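Local atomic coordinates of sporulation inhibitor of replication protein SirA (Bacillus subtilis, PDB entry 4TPS), a protein that inhibits the initiation of DNA replication during sporulation, preventing overinitiation and so enforcing diploidy, possibly by binding domain I of DnaA. Residues M67-L71 against T99-K103. Numbering follows the deposited sequence.
Sequences MHQRL and TFMMK
Met-102 reaches from the strand to the helix and ends on the imidazole of His-68, its methyl CE lying 3.6 Å from the ring centroid and 13° off the ring normal, a CH-pi contact over the centre of one face. The chain can span that gap because beyond CG it is fully extended (chi2 -180°, chi3 162°), an unbranched reach well suited to a helix and strand whose axes, in these segments, come no nearer than 11.7 Å and run nearly antiparallel. On the way SD of Met-102 passes 3.5 Å from CB of Met-67, a close contact in the buried part. Two residues back along the strand, and so on the same face of the sheet, Phe-100 supplies a broad apolar surface: Leu-71 brings CD1 obliquely to 3.7 Å from CE1 of Phe-100. Met-67, bent at chi2 and chi3, curls its methyl CE to 3.9 Å from CZ of Phe-100. Helix 116-128 closes this core, Phe-121 meeting Phe-100 and Val-124 touching Met-67. The solvent side belongs to the partly exposed His-68, an amphipathic ring that still takes the methyl closely on its face while ND1 hydrogen-bonds to Tyr-87 OH, a polar tie to the sheet that probably steadies its tilt. With no hydrogen bond between 67-71 and 99-103, these segments are probably held together by dispersion and exclusion of water, to which flexible methionines adapt readily.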
# COMPACT_ATOMS: atom_id res chain seq x y z
N MET A 67 -0.04 17.87 -10.13
CA MET A 67 -0.72 18.41 -8.92
C MET A 67 -0.49 19.91 -8.82
O MET A 67 -1.43 20.65 -8.52
CB MET A 67 -0.27 17.69 -7.67
CG MET A 67 -0.86 16.33 -7.47
SD MET A 67 -2.66 16.30 -7.58
CE MET A 67 -3.03 17.49 -6.35
N HIS A 68 0.76 20.37 -9.01
CA HIS A 68 1.07 21.77 -8.90
C HIS A 68 0.18 22.57 -9.86
O HIS A 68 -0.40 23.60 -9.49
CB HIS A 68 2.49 22.09 -9.25
CG HIS A 68 3.48 21.84 -8.18
ND1 HIS A 68 3.40 22.45 -6.95
CD2 HIS A 68 4.64 21.15 -8.18
CE1 HIS A 68 4.44 22.10 -6.22
NE2 HIS A 68 5.21 21.32 -6.95
N GLN A 69 0.09 22.09 -11.11
CA GLN A 69 -0.71 22.79 -12.11
C GLN A 69 -2.18 22.89 -11.72
O GLN A 69 -2.80 23.96 -11.79
CB GLN A 69 -0.51 22.15 -13.44
CG GLN A 69 0.95 22.28 -13.89
CD GLN A 69 1.33 21.45 -15.11
OE1 GLN A 69 0.81 20.35 -15.34
NE2 GLN A 69 2.30 21.96 -15.89
N ARG A 70 -2.73 21.75 -11.32
CA ARG A 70 -4.12 21.71 -10.92
C ARG A 70 -4.44 22.53 -9.68
O ARG A 70 -5.50 23.23 -9.62
CB ARG A 70 -4.56 20.24 -10.73
CG ARG A 70 -4.58 19.41 -12.00
CD ARG A 70 -5.71 19.87 -12.90
NE ARG A 70 -5.85 19.07 -14.14
CZ ARG A 70 -6.66 18.02 -14.29
NH1 ARG A 70 -7.45 17.60 -13.31
NH2 ARG A 70 -6.69 17.40 -15.47
N LEU A 71 -3.54 22.48 -8.72
CA LEU A 71 -3.71 23.30 -7.50
C LEU A 71 -3.68 24.79 -7.80
O LEU A 71 -4.53 25.55 -7.32
CB LEU A 71 -2.64 22.95 -6.48
CG LEU A 71 -2.82 21.57 -5.80
CD1 LEU A 71 -1.50 21.15 -5.17
CD2 LEU A 71 -3.94 21.62 -4.77
N THR A 99 -3.80 22.78 5.27
CA THR A 99 -2.47 22.56 4.76
C THR A 99 -2.41 21.30 3.97
O THR A 99 -2.91 20.28 4.45
CB THR A 99 -1.44 22.47 5.95
OG1 THR A 99 -1.63 23.60 6.84
CG2 THR A 99 0.01 22.43 5.45
N PHE A 100 -1.76 21.37 2.81
CA PHE A 100 -1.57 20.23 1.86
C PHE A 100 -0.09 20.06 1.65
O PHE A 100 0.60 21.03 1.29
CB PHE A 100 -2.30 20.57 0.56
CG PHE A 100 -2.12 19.56 -0.57
CD1 PHE A 100 -0.99 19.62 -1.38
CD2 PHE A 100 -3.10 18.62 -0.82
CE1 PHE A 100 -0.86 18.73 -2.44
CE2 PHE A 100 -2.93 17.75 -1.87
CZ PHE A 100 -1.81 17.81 -2.67
N MET A 101 0.42 18.86 1.89
CA MET A 101 1.84 18.56 1.67
C MET A 101 1.95 17.34 0.75
O MET A 101 1.38 16.30 1.03
CB MET A 101 2.49 18.23 3.02
CG MET A 101 2.25 19.30 4.08
SD MET A 101 2.70 19.00 5.81
CE MET A 101 4.23 19.97 5.82
N MET A 102 2.71 17.44 -0.33
CA MET A 102 2.91 16.30 -1.20
C MET A 102 4.37 15.90 -1.28
O MET A 102 5.23 16.69 -1.63
CB MET A 102 2.26 16.53 -2.58
CG MET A 102 2.80 17.61 -3.39
SD MET A 102 1.87 17.69 -4.95
CE MET A 102 2.37 19.37 -5.37
N LYS A 103 4.63 14.61 -1.05
CA LYS A 103 5.98 14.08 -1.09
C LYS A 103 6.05 12.65 -1.45
O LYS A 103 5.51 11.82 -0.70
CB LYS A 103 6.68 14.26 0.28
CG LYS A 103 8.20 14.15 0.24
CD LYS A 103 8.74 14.37 1.65
CE LYS A 103 10.22 14.02 1.77
NZ LYS A 103 11.07 15.12 1.26